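Local coordinates for protein enoyl-CoA hydratase (Mycobacterium avium subsp. paratuberculosis, PDB 4LK5) that probably catalyses the reversible addition of water to the double bond of enoyl-CoA thioesters, at residues C[63-66]-C[67-71]; C[113-116]-C[117-121]. One frame throughout, in Å; residues are numbered along the deposited sequence.

Interaction 1 of 2, residues C[63-66]-C[67-71]; sequences VITG and IADAM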
loop_
_atom_site.group_PDB
_atom_site.type_symbol
_atom_site.label_atom_id
_atom_site.label_comp_id
_atom_site.label_asym_id
_atom_site.label_seq_id
_atom_site.Cartn_x
_atom_site.Cartn_y
_atom_site.Cartn_z
ATOM N N VAL C 63 -19.726 -25.829 -5.202
ATOM C CA VAL C 63 -18.586 -25.398 -6.016
ATOM C C VAL C 63 -17.494 -24.641 -5.249
ATOM O O VAL C 63 -16.303 -24.887 -5.477
ATOM C CB VAL C 63 -19.065 -24.569 -7.229
ATOM C CG1 VAL C 63 -18.001 -23.608 -7.724
ATOM C CG2 VAL C 63 -19.466 -25.506 -8.358
ATOM N N ILE C 64 -17.891 -23.727 -4.368
ATOM C CA ILE C 64 -16.952 -23.050 -3.486
ATOM C C ILE C 64 -16.232 -24.108 -2.667
ATOM O O ILE C 64 -15.013 -24.052 -2.526
ATOM C CB ILE C 64 -17.653 -22.025 -2.550
ATOM C CG1 ILE C 64 -17.996 -20.741 -3.292
ATOM C CG2 ILE C 64 -16.761 -21.609 -1.392
ATOM C CD1 ILE C 64 -19.113 -19.937 -2.636
ATOM N N THR C 65 -16.982 -25.055 -2.107
ATOM C CA THR C 65 -16.388 -26.198 -1.383
ATOM C C THR C 65 -15.378 -26.966 -2.236
ATOM O O THR C 65 -14.385 -27.481 -1.725
ATOM C CB THR C 65 -17.487 -27.156 -0.852
ATOM O OG1 THR C 65 -18.297 -26.448 0.107
ATOM C CG2 THR C 65 -16.862 -28.466 -0.193
ATOM N N GLY C 66 -15.612 -26.984 -3.545
ATOM C CA GLY C 66 -14.765 -27.731 -4.458
ATOM C C GLY C 66 -13.404 -27.114 -4.686
ATOM O O GLY C 66 -12.383 -27.810 -4.634
ATOM N N ILE C 67 -13.399 -25.807 -4.960
ATOM C CA ILE C 67 -12.169 -25.029 -5.191
ATOM C C ILE C 67 -11.355 -25.071 -3.900
ATOM O O ILE C 67 -10.163 -25.358 -3.904
ATOM C CB ILE C 67 -12.507 -23.555 -5.543
ATOM C CG1 ILE C 67 -13.293 -23.459 -6.847
ATOM C CG2 ILE C 67 -11.260 -22.680 -5.654
ATOM C CD1 ILE C 67 -14.375 -22.421 -6.761
ATOM N N ALA C 68 -12.022 -24.814 -2.781
ATOM C CA ALA C 68 -11.382 -24.961 -1.499
ATOM C C ALA C 68 -10.704 -26.323 -1.382
ATOM O O ALA C 68 -9.512 -26.369 -1.127
ATOM C CB ALA C 68 -12.372 -24.712 -0.365
ATOM N N ASP C 69 -11.425 -27.419 -1.640
ATOM C CA ASP C 69 -10.855 -28.794 -1.478
ATOM C C ASP C 69 -9.685 -29.015 -2.420
ATOM O O ASP C 69 -8.621 -29.523 -2.050
ATOM C CB ASP C 69 -11.923 -29.888 -1.743
ATOM C CG ASP C 69 -12.999 -29.998 -0.623
ATOM O OD1 ASP C 69 -12.821 -29.460 0.484
ATOM O OD2 ASP C 69 -14.037 -30.647 -0.848
ATOM N N ALA C 70 -9.907 -28.638 -3.666
ATOM C CA ALA C 70 -8.870 -28.632 -4.686
ATOM C C ALA C 70 -7.608 -27.805 -4.297
ATOM O O ALA C 70 -6.448 -28.245 -4.534
ATOM C CB ALA C 70 -9.472 -28.098 -5.984
HETATM N N MSE C 71 -7.802 -26.619 -3.709
HETATM C CA MSE C 71 -6.624 -25.838 -3.302
HETATM C C MSE C 71 -5.914 -26.560 -2.168
HETATM O O MSE C 71 -4.692 -26.688 -2.173
HETATM C CB MSE C 71 -6.964 -24.409 -2.905
HETATM C CG MSE C 71 -7.543 -23.637 -4.065
HETATM SE SE MSE C 71 -6.191 -23.442 -5.471
HETATM C CE MSE C 71 -7.461 -22.976 -6.871
#
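Ile-67 lays its CD1 methyl against CG1 of Val-63, 3.9 Å away, one turn apart on the helix that connects strands 45-50 and 82-87 in a beta-alpha-beta unit of the crotonase-like fold. The two branched chains meet at an oblique angle through single methyl groups. In Val-63, CG1 stands anti to the backbone N (chi1 154°), which swings it beside the carbonyl carbon and so forward along the helix to meet the isoleucine. The same CD1 also rests 3.4 Å from Val-63 O, the carbonyl that receives the N-H of Ile-67; backbone and side chain of Ile-67 therefore close on one peptide group.

Beneath the side chains run four i to i+4 hydrogen bonds, from Ile-67 N to Val-63 O, Ala-68 N to Ile-64 O, Asp-69 N to Thr-65 O, and Ala-70 N to Gly-66 O. The last is the shortest, 2.8 Å between Ala-70 N and Gly-66 O, and nearly straight at 171°. Ala-68 presents a methyl to helix 113-127, where Arg-120 packs against it; Ile-64 reaches Ile-118 of that helix.

On the polar side, Thr-65 and Asp-69 run side by side and point the same way. It is the methyl of Thr-65 that touches the carboxylate, CG2 to OD2 at 3.6 Å, because CG2 is the branch set anti to the backbone N. Its hydroxyl is engaged elsewhere, hydrogen-bonded to Val-61 O and probably also to Glu-117 OE1, while Asp-69 OD1 forms a salt bridge with Arg-120 NH2. The Asp-69 carboxylate is folded back over the helix, its CG 3.1 Å from Thr-65 O.

Interaction 2 of 2, residues C[113-116]-C[117-121]; sequences EIIL and EINRL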
loop_
_atom_site.group_PDB
_atom_site.type_symbol
_atom_site.label_atom_id
_atom_site.label_comp_id
_atom_site.label_asym_id
_atom_site.label_seq_id
_atom_site.Cartn_x
_atom_site.Cartn_y
_atom_site.Cartn_z
ATOM N N GLU C 113 -22.713 -21.277 6.083
ATOM C CA GLU C 113 -21.603 -22.085 5.597
ATOM C C GLU C 113 -20.895 -21.450 4.366
ATOM O O GLU C 113 -19.707 -21.667 4.161
ATOM C CB GLU C 113 -22.112 -23.524 5.263
ATOM C CG GLU C 113 -21.088 -24.656 5.447
ATOM C CD GLU C 113 -21.432 -25.993 4.742
ATOM O OE1 GLU C 113 -22.454 -26.119 4.007
ATOM O OE2 GLU C 113 -20.643 -26.953 4.925
ATOM N N ILE C 114 -21.622 -20.699 3.542
ATOM C CA ILE C 114 -21.030 -20.053 2.355
ATOM C C ILE C 114 -19.756 -19.319 2.794
ATOM O O ILE C 114 -18.681 -19.481 2.223
ATOM C CB ILE C 114 -21.920 -18.964 1.676
ATOM C CG1 ILE C 114 -23.386 -19.041 2.110
ATOM C CG2 ILE C 114 -21.792 -19.018 0.158
ATOM C CD1 ILE C 114 -24.314 -18.065 1.392
ATOM N N ILE C 115 -19.890 -18.531 3.845
ATOM C CA ILE C 115 -18.788 -17.694 4.269
ATOM C C ILE C 115 -17.617 -18.494 4.827
ATOM O O ILE C 115 -16.452 -18.205 4.512
ATOM C CB ILE C 115 -19.237 -16.676 5.310
ATOM C CG1 ILE C 115 -20.399 -15.863 4.742
ATOM C CG2 ILE C 115 -18.071 -15.752 5.646
ATOM C CD1 ILE C 115 -21.285 -15.246 5.793
ATOM N N LEU C 116 -17.932 -19.481 5.661
ATOM C CA LEU C 116 -16.909 -20.366 6.231
ATOM C C LEU C 116 -16.095 -21.025 5.138
ATOM O O LEU C 116 -14.933 -21.306 5.323
ATOM C CB LEU C 116 -17.552 -21.467 7.083
ATOM C CG LEU C 116 -17.562 -21.489 8.616
ATOM C CD1 LEU C 116 -17.534 -20.101 9.232
ATOM C CD2 LEU C 116 -18.784 -22.289 9.107
ATOM N N GLU C 117 -16.718 -21.295 4.009
ATOM C CA GLU C 117 -16.060 -22.019 2.964
ATOM C C GLU C 117 -15.309 -21.065 2.051
ATOM O O GLU C 117 -14.239 -21.434 1.517
ATOM C CB GLU C 117 -17.065 -22.851 2.163
ATOM C CG GLU C 117 -17.697 -23.975 2.959
ATOM C CD GLU C 117 -16.737 -25.110 3.207
ATOM O OE1 GLU C 117 -16.589 -25.955 2.294
ATOM O OE2 GLU C 117 -16.137 -25.168 4.309
ATOM N N ILE C 118 -15.879 -19.865 1.851
ATOM C CA ILE C 118 -15.155 -18.782 1.195
ATOM C C ILE C 118 -13.835 -18.648 1.936
ATOM O O ILE C 118 -12.755 -18.593 1.324
ATOM C CB ILE C 118 -15.820 -17.415 1.344
ATOM C CG1 ILE C 118 -17.207 -17.347 0.720
ATOM C CG2 ILE C 118 -14.937 -16.333 0.733
ATOM C CD1 ILE C 118 -17.267 -17.750 -0.712
ATOM N N ASN C 119 -13.937 -18.585 3.267
ATOM C CA ASN C 119 -12.764 -18.369 4.102
ATOM C C ASN C 119 -11.784 -19.517 3.918
ATOM O O ASN C 119 -10.604 -19.286 3.705
ATOM C CB ASN C 119 -13.160 -18.131 5.573
ATOM C CG ASN C 119 -13.873 -16.784 5.780
ATOM O OD1 ASN C 119 -14.032 -15.991 4.844
ATOM N ND2 ASN C 119 -14.299 -16.517 7.002
ATOM N N ARG C 120 -12.278 -20.748 3.948
ATOM C CA ARG C 120 -11.437 -21.913 3.696
ATOM C C ARG C 120 -10.718 -21.760 2.380
ATOM O O ARG C 120 -9.531 -21.979 2.296
ATOM C CB ARG C 120 -12.263 -23.207 3.616
ATOM C CG ARG C 120 -12.139 -24.169 4.779
ATOM C CD ARG C 120 -13.051 -25.395 4.581
ATOM N NE ARG C 120 -12.297 -26.392 3.854
ATOM C CZ ARG C 120 -12.668 -27.044 2.756
ATOM N NH1 ARG C 120 -13.889 -26.917 2.187
ATOM N NH2 ARG C 120 -11.768 -27.881 2.251
ATOM N N LEU C 121 -11.457 -21.424 1.341
ATOM C CA LEU C 121 -10.870 -21.286 0.013
ATOM C C LEU C 121 -9.712 -20.278 0.054
ATOM O O LEU C 121 -8.562 -20.617 -0.273
ATOM C CB LEU C 121 -11.935 -20.864 -0.994
ATOM C CG LEU C 121 -11.524 -20.260 -2.342
ATOM C CD1 LEU C 121 -10.299 -20.904 -2.927
ATOM C CD2 LEU C 121 -12.700 -20.397 -3.293
#
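Glu-117 folds back over the preceding turn, its CG 3.3 Å from Glu-113 O, the carbonyl that also accepts its backbone N-H. This is the first turn of helix 113-127, and the bonding here is slightly uneven: Glu-117 N donates to Glu-113 O and, weakly, to Ile-114 O. Further on the pattern settles into i to i+4 bonds, beginning with Ile-118 N to Ile-114 O.

The tight part is the buried side. Ile-118 sets CG1 beside its own backbone N (chi1 -62°), bringing that carbon to 3.0 Å from Ile-114 O. Asn-119 is pressed similarly close, its CG 3.2 Å from Ile-115 O. The side chains of Ile-115 and Asn-119 run alongside each other in lighter contact, the CG2 methyl of Ile-115 lying 4.1 Å from both ND2 and OD1 of the amide. Asn-119 ND2 makes a weak hydrogen bond to Leu-258 O.

The more exposed side is looser. The side chains of Glu-113 and Glu-117 come no closer than CG to CG, 4.3 Å; their like-charged carboxylates are not in contact. Glu-117, bent at chi2, turns instead to Arg-120 in a salt bridge, NH1 to Glu-117 OE1 at 2.9 Å. NH1 approaches on the syn side but 33° out of the carboxylate plane, whereas OE1 lies close to the guanidinium plane; the bond is bent, 135° at the hydrogen. OE1 probably also takes Thr-65 OG1, and Arg-120 NH2 adds Glu-72 to its partner Asp-69.

Ile-115 and Leu-116 pack on helix 254-269, Ile-118 and Leu-121 reach helix 143-150, and Glu-117, Ile-118, Arg-120 and Leu-121 touch helix 61-76.

Overall arrangement
Interaction 1 comes first along the chain, on helix 61-76; interaction 2 follows on helix 113-127, after strand 82-87 and the unmodelled residues 99-111. Their centres are about 10 Å apart, on the same side of the chain's centre, and the two helices touch directly. The seam between them has a polar part, with Asp-69 OD1 2.6 Å from Arg-120 NH2, and an apolar part built from isoleucine and leucine side chains. Helix 61-76 lies on the mixed sheet of the crotonase-like fold through strand 82-87, and helix 113-127 packs against helix 61-76 while also meeting helices 143-150 and 254-269.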